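Local coordinates for GMP reductase (Trypanosoma brucei brucei, PDB 6JIG) that reduces GMP to IMP, probably with NADPH, and is regulated allosterically through its cystathionine-beta-synthase domain with changes of oligomeric state, at the interface of chains A and B. Numbering follows the deposited sequence. Chains: chain A/B, GMP reductase.

Contact 1: the interface of chains A and B. Residues chain A 398, 431-433; chain B 488-489.
This is a subunit interface of the IMPDH/GMPR family, where the last modelled residues of one copy, B:Val488 and B:Ala489, lie on strand 431-435 of its neighbour at A:Gly432 and A:Ser433. It probably helps to tie adjacent subunits of the homotetramer together. The polar link is made by the backbone. The amide N of B:Ala489 donates to the carbonyl O of A:Ser433 at 3.2 Å. Beside it, the methyl CB of B:Ala489 meets the hydroxyl OG of A:Ser433 at 3.7 Å. That hydroxyl stands between its own backbone N and carbonyl carbon, chi1 57°. A:Gly432 brings its bare CA to 3.7 Å from C, the carbonyl carbon, of B:Ala489. A:Ile398, on strand 393-399, adds an apolar touch. With CG1 anti to the backbone N, chi1 -169°, its CG2 methyl stands between the backbone N and the carbonyl carbon and meets CB of B:Val488 at 4.0 Å. The outer atoms of B:Val488 are not modelled. The centre of the patch is about 10 Å from A:Ala318, an engineered residue at the position of the catalytic nucleophile.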
loop_
_atom_site.group_PDB
_atom_site.type_symbol
_atom_site.label_atom_id
_atom_site.label_comp_id
_atom_site.label_asym_id
_atom_site.label_seq_id
_atom_site.Cartn_x
_atom_site.Cartn_y
_atom_site.Cartn_z
ATOM N N ILE A 398 -18.058 16.684 6.625
ATOM C CA ILE A 398 -18.965 16.297 7.699
ATOM C C ILE A 398 -18.193 16.424 9.007
ATOM O O ILE A 398 -17.011 16.064 9.077
ATOM C CB ILE A 398 -19.529 14.870 7.506
ATOM C CG1 ILE A 398 -20.669 14.600 8.494
ATOM C CG2 ILE A 398 -18.419 13.801 7.608
ATOM C CD1 ILE A 398 -21.230 13.196 8.397
ATOM N N GLU A 431 -13.893 15.883 12.574
ATOM C CA GLU A 431 -14.170 16.378 11.234
ATOM C C GLU A 431 -13.640 15.401 10.189
ATOM O O GLU A 431 -12.648 14.699 10.411
ATOM C CB GLU A 431 -13.552 17.764 11.018
ATOM N N GLY A 432 -14.317 15.363 9.045
ATOM C CA GLY A 432 -13.910 14.513 7.942
ATOM C C GLY A 432 -14.610 14.937 6.669
ATOM O O GLY A 432 -15.371 15.908 6.641
ATOM N N SER A 433 -14.337 14.192 5.601
ATOM C CA SER A 433 -14.953 14.436 4.306
ATOM C C SER A 433 -15.790 13.230 3.900
ATOM O O SER A 433 -15.510 12.096 4.299
ATOM C CB SER A 433 -13.898 14.727 3.223
ATOM O OG SER A 433 -12.964 13.668 3.114
ATOM N N VAL B 488 -16.219 8.082 7.581
ATOM C CA VAL B 488 -15.748 9.392 7.150
ATOM C C VAL B 488 -14.234 9.333 6.978
ATOM O O VAL B 488 -13.574 8.380 7.394
ATOM C CB VAL B 488 -16.141 10.510 8.140
ATOM N N ALA B 489 -13.689 10.368 6.346
ATOM C CA ALA B 489 -12.250 10.475 6.132
ATOM C C ALA B 489 -11.712 11.769 6.741
ATOM O O ALA B 489 -11.238 11.783 7.882
ATOM C CB ALA B 489 -11.926 10.407 4.643
#

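Contact 2: the interface of chains A and B. Residues chain A 262, 264, 312, 326; chain B 22-25, 456-457.
A:His262 reaches into chain B between B:Tyr457 and the loop 22-25, at a subunit interface built of loops and the end of helix 440-457. Its CG is anti to the backbone N, chi1 -170°, and its imidazole packs against the CD1-CE1 side of the B:Tyr457 ring. The two rings are tilted by about 35°, so this is not a parallel stack. CB of A:His262 is 3.6 Å from CE1 of B:Tyr457. The opposite face of the phenol ring receives the methyl of A:Ala326, whose CB is 3.5 Å from CG of B:Tyr457. The tyrosine is thus held between two groups of chain A. A:Val312, probably also part of the dinucleotide site, meets it tip to tip through CG1 and also touches CG of B:Pro22.

A hydrogen bond, strongly bent, also links the imidazole to chain B. NE2 of A:His262 donates to the backbone O of B:Gln23 at 2.8 Å. The acceptor lies near the imidazole plane and the donor nearly along the C=O axis, but the angle at the hydrogen is 122°. CB of B:Pro22 packs near CE1 of A:His262, 3.7 Å away.

A:His264 crosses B:His24 at about a right angle. CA of B:His24 sits over the centre of the A:His264 ring, 3.6 Å from the centroid, as a CH-pi contact. Next to it, the backbone N of B:Ser25 donates to O of A:His264 at 3.0 Å.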
loop_
_atom_site.group_PDB
_atom_site.type_symbol
_atom_site.label_atom_id
_atom_site.label_comp_id
_atom_site.label_asym_id
_atom_site.label_seq_id
_atom_site.Cartn_x
_atom_site.Cartn_y
_atom_site.Cartn_z
ATOM N N HIS A 262 -26.019 14.477 26.813
ATOM C CA HIS A 262 -26.495 13.651 27.922
ATOM C C HIS A 262 -27.903 14.118 28.307
ATOM O O HIS A 262 -28.082 14.938 29.205
ATOM C CB HIS A 262 -25.511 13.713 29.105
ATOM C CG HIS A 262 -25.802 12.716 30.185
ATOM N ND1 HIS A 262 -26.640 11.640 29.994
ATOM C CD2 HIS A 262 -25.400 12.656 31.479
ATOM C CE1 HIS A 262 -26.720 10.942 31.115
ATOM N NE2 HIS A 262 -25.984 11.540 32.033
ATOM N N HIS A 264 -30.279 12.493 29.801
ATOM C CA HIS A 264 -30.742 12.059 31.126
ATOM C C HIS A 264 -30.111 12.927 32.216
ATOM O O HIS A 264 -29.330 12.477 33.054
ATOM C CB HIS A 264 -30.426 10.587 31.354
ATOM C CG HIS A 264 -31.173 9.980 32.502
ATOM N ND1 HIS A 264 -30.935 8.698 32.952
ATOM C CD2 HIS A 264 -32.159 10.477 33.286
ATOM C CE1 HIS A 264 -31.738 8.432 33.967
ATOM N NE2 HIS A 264 -32.486 9.499 34.195
ATOM N N VAL A 312 -26.457 7.590 22.372
ATOM C CA VAL A 312 -25.323 8.199 23.074
ATOM C C VAL A 312 -24.055 7.588 22.481
ATOM O O VAL A 312 -23.719 6.433 22.767
ATOM C CB VAL A 312 -25.406 7.989 24.591
ATOM C CG1 VAL A 312 -24.173 8.596 25.300
ATOM C CG2 VAL A 312 -26.679 8.622 25.139
ATOM N N ALA A 326 -18.447 6.644 27.627
ATOM C CA ALA A 326 -19.848 6.372 27.909
ATOM C C ALA A 326 -20.626 6.123 26.623
ATOM O O ALA A 326 -20.299 6.665 25.564
ATOM C CB ALA A 326 -20.503 7.547 28.653
ATOM N N PRO B 22 -24.870 5.556 30.570
ATOM C CA PRO B 22 -25.273 6.871 31.085
ATOM C C PRO B 22 -26.285 6.721 32.215
ATOM O O PRO B 22 -27.160 5.859 32.177
ATOM C CB PRO B 22 -25.881 7.565 29.860
ATOM C CG PRO B 22 -25.267 6.850 28.674
ATOM C CD PRO B 22 -25.133 5.417 29.125
ATOM N N GLN B 23 -26.139 7.570 33.233
ATOM C CA GLN B 23 -26.973 7.579 34.426
ATOM C C GLN B 23 -27.594 8.959 34.575
ATOM O O GLN B 23 -27.221 9.912 33.888
ATOM C CB GLN B 23 -26.166 7.255 35.696
ATOM C CG GLN B 23 -25.342 5.983 35.634
ATOM C CD GLN B 23 -26.218 4.742 35.572
ATOM O OE1 GLN B 23 -27.126 4.567 36.389
ATOM N NE2 GLN B 23 -25.942 3.867 34.604
ATOM N N HIS B 24 -28.562 9.053 35.475
ATOM C CA HIS B 24 -29.140 10.350 35.795
ATOM C C HIS B 24 -28.075 11.285 36.356
ATOM O O HIS B 24 -27.405 10.961 37.340
ATOM C CB HIS B 24 -30.271 10.179 36.801
ATOM C CG HIS B 24 -30.856 11.472 37.267
ATOM N ND1 HIS B 24 -31.246 12.469 36.398
ATOM C CD2 HIS B 24 -31.101 11.942 38.513
ATOM C CE1 HIS B 24 -31.714 13.494 37.086
ATOM N NE2 HIS B 24 -31.640 13.199 38.372
ATOM N N SER B 25 -27.923 12.454 35.740
ATOM C CA SER B 25 -26.898 13.407 36.140
ATOM C C SER B 25 -27.569 14.663 36.684
ATOM O O SER B 25 -28.338 15.320 35.974
ATOM C CB SER B 25 -25.984 13.746 34.960
ATOM O OG SER B 25 -25.156 14.857 35.239
ATOM N N SER B 456 -19.634 12.896 34.606
ATOM C CA SER B 456 -20.953 13.477 34.383
ATOM C C SER B 456 -21.922 12.455 33.795
ATOM O O SER B 456 -23.120 12.478 34.103
ATOM C CB SER B 456 -20.833 14.687 33.466
ATOM O OG SER B 456 -22.106 15.272 33.251
ATOM N N TYR B 457 -21.427 11.543 32.949
ATOM C CA TYR B 457 -22.325 10.530 32.399
ATOM C C TYR B 457 -22.760 9.535 33.464
ATOM O O TYR B 457 -23.853 8.963 33.364
ATOM C CB TYR B 457 -21.673 9.800 31.224
ATOM C CG TYR B 457 -21.861 10.504 29.911
ATOM C CD1 TYR B 457 -23.079 10.444 29.241
ATOM C CD2 TYR B 457 -20.834 11.254 29.347
ATOM C CE1 TYR B 457 -23.260 11.082 28.044
ATOM C CE2 TYR B 457 -21.008 11.907 28.147
ATOM C CZ TYR B 457 -22.232 11.814 27.500
ATOM O OH TYR B 457 -22.432 12.447 26.300
#

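Contact 3: the interface of chains A and B. Residues chain A 6, 9; chain B 11, 13, 332, 335, 472-474.
The hydroxyl OG of B:Ser332 is gripped from both chains. OG of A:Ser6 lies 2.7 Å from OG of B:Ser332 in a hydrogen bond of undecided direction. From its own chain, the backbone N of B:Leu13 donates to OG of B:Ser332 at 2.7 Å, almost straight, with 170° at the hydrogen. This second bond probably helps to set the position of OG, in the first turn of helix 330-344, and leaves its hydrogen for another partner, such as A:Ser6. Water 1 adds a bridge. It is 2.8 Å from OG of A:Ser6 and 3.1 Å from the backbone O of B:Ser332.

In this subunit interface the N-terminal segment of chain A, with helix 4-7, lies against the body of chain B. Water 2 fastens it further on. This water is 2.8 Å from the carbonyl O of A:Ser6 and also bonds to O of A:Ile9. From chain B, NH1 of B:Arg474 is 3.0 Å from water 2, which lies in plane at the guanidinium edge. CD2 of B:Leu13 lies over one guanidinium face, offset toward its rim; the arginine chain is extended from CG to NE.

A:Ile9 provides the apolar part. Its CG2 is anti to the backbone N and lies 3.9 Å from CB of B:Phe472. These two side chains lie alongside, pointing the same way. A:Ile9 and B:Leu13 pass in opposite directions, with CD1 of A:Ile9 4.0 Å from CD1 of B:Leu13.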
loop_
_atom_site.group_PDB
_atom_site.type_symbol
_atom_site.label_atom_id
_atom_site.label_comp_id
_atom_site.label_asym_id
_atom_site.label_seq_id
_atom_site.Cartn_x
_atom_site.Cartn_y
_atom_site.Cartn_z
ATOM N N SER A 6 -17.100 -9.446 36.405
ATOM C CA SER A 6 -17.162 -9.275 34.961
ATOM C C SER A 6 -18.333 -10.035 34.354
ATOM O O SER A 6 -18.977 -9.543 33.420
ATOM C CB SER A 6 -15.840 -9.727 34.343
ATOM O OG SER A 6 -14.746 -9.382 35.187
ATOM N N ILE A 9 -21.931 -8.212 33.920
ATOM C CA ILE A 9 -22.116 -7.069 33.030
ATOM C C ILE A 9 -22.938 -7.513 31.821
ATOM O O ILE A 9 -22.556 -8.470 31.128
ATOM C CB ILE A 9 -20.753 -6.481 32.632
ATOM C CG1 ILE A 9 -20.025 -5.977 33.895
ATOM C CG2 ILE A 9 -20.918 -5.364 31.610
ATOM C CD1 ILE A 9 -18.599 -5.519 33.669
ATOM N N THR B 11 -14.387 -15.435 31.665
ATOM C CA THR B 11 -14.017 -14.464 30.646
ATOM C C THR B 11 -13.579 -13.167 31.312
ATOM O O THR B 11 -14.293 -12.638 32.166
ATOM C CB THR B 11 -15.184 -14.212 29.689
ATOM O OG1 THR B 11 -15.379 -15.386 28.901
ATOM C CG2 THR B 11 -14.874 -13.043 28.756
ATOM N N LEU B 13 -12.434 -9.083 30.873
ATOM C CA LEU B 13 -12.744 -7.955 30.007
ATOM C C LEU B 13 -11.645 -6.913 30.089
ATOM O O LEU B 13 -11.042 -6.712 31.152
ATOM C CB LEU B 13 -14.070 -7.305 30.406
ATOM C CG LEU B 13 -15.253 -8.264 30.470
ATOM C CD1 LEU B 13 -16.464 -7.508 30.991
ATOM C CD2 LEU B 13 -15.521 -8.858 29.109
ATOM N N SER B 332 -11.117 -6.432 34.140
ATOM C CA SER B 332 -11.438 -7.456 35.128
ATOM C C SER B 332 -10.417 -7.449 36.263
ATOM O O SER B 332 -10.754 -7.755 37.409
ATOM C CB SER B 332 -11.472 -8.841 34.472
ATOM O OG SER B 332 -12.564 -8.959 33.571
ATOM N N LEU B 335 -11.395 -4.574 38.539
ATOM C CA LEU B 335 -12.603 -4.923 39.281
ATOM C C LEU B 335 -12.294 -5.872 40.425
ATOM O O LEU B 335 -12.761 -5.673 41.553
ATOM C CB LEU B 335 -13.633 -5.557 38.349
ATOM C CG LEU B 335 -14.403 -4.653 37.381
ATOM C CD1 LEU B 335 -15.161 -5.525 36.385
ATOM C CD2 LEU B 335 -15.377 -3.735 38.110
ATOM N N PHE B 472 -21.503 -0.707 33.810
ATOM C CA PHE B 472 -20.953 -0.986 32.496
ATOM C C PHE B 472 -21.926 -1.809 31.658
ATOM O O PHE B 472 -22.752 -2.557 32.187
ATOM C CB PHE B 472 -19.637 -1.765 32.595
ATOM C CG PHE B 472 -18.509 -0.985 33.232
ATOM C CD1 PHE B 472 -17.897 0.051 32.547
ATOM C CD2 PHE B 472 -18.061 -1.307 34.498
ATOM C CE1 PHE B 472 -16.844 0.756 33.117
ATOM C CE2 PHE B 472 -17.011 -0.607 35.081
ATOM C CZ PHE B 472 -16.405 0.425 34.389
ATOM N N VAL B 473 -21.784 -1.678 30.345
ATOM C CA VAL B 473 -22.402 -2.583 29.377
ATOM C C VAL B 473 -21.309 -3.099 28.453
ATOM O O VAL B 473 -20.427 -2.343 28.029
ATOM C CB VAL B 473 -23.543 -1.884 28.594
ATOM C CG1 VAL B 473 -23.062 -0.585 27.923
ATOM C CG2 VAL B 473 -24.159 -2.828 27.564
ATOM N N ARG B 474 -21.347 -4.399 28.173
ATOM C CA ARG B 474 -20.352 -5.040 27.327
ATOM C C ARG B 474 -20.712 -4.843 25.858
ATOM O O ARG B 474 -21.890 -4.816 25.500
ATOM C CB ARG B 474 -20.289 -6.522 27.693
ATOM C CG ARG B 474 -19.346 -7.350 26.890
ATOM C CD ARG B 474 -19.054 -8.617 27.658
ATOM N NE ARG B 474 -18.383 -9.589 26.818
ATOM C CZ ARG B 474 -18.263 -10.860 27.158
ATOM N NH1 ARG B 474 -18.787 -11.274 28.312
ATOM N NH2 ARG B 474 -17.636 -11.702 26.353
HETATM O O HOH W 1 -13.513 -9.236 37.684
HETATM O O HOH W 2 -19.850 -10.077 30.848
#

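All three contacts join chains A and B, and no residue is shared between them. Contacts 2 and 3 are neighbours, their C-alpha centres about 19 Å apart. Contact 1 lies about 26 Å from contact 2 and about 32 Å from contact 3. Chain B offers its last modelled residues in contact 1, helix 440-457 in contact 2, and strand 472-475 and helix 330-344 in contact 3. Chain A answers with strand 431-435, loops and its N-terminal segment. The two copies use different surfaces, without an exact two-fold. The deposited assembly holds eight copies; the patches alone do not show which oligomer they serve.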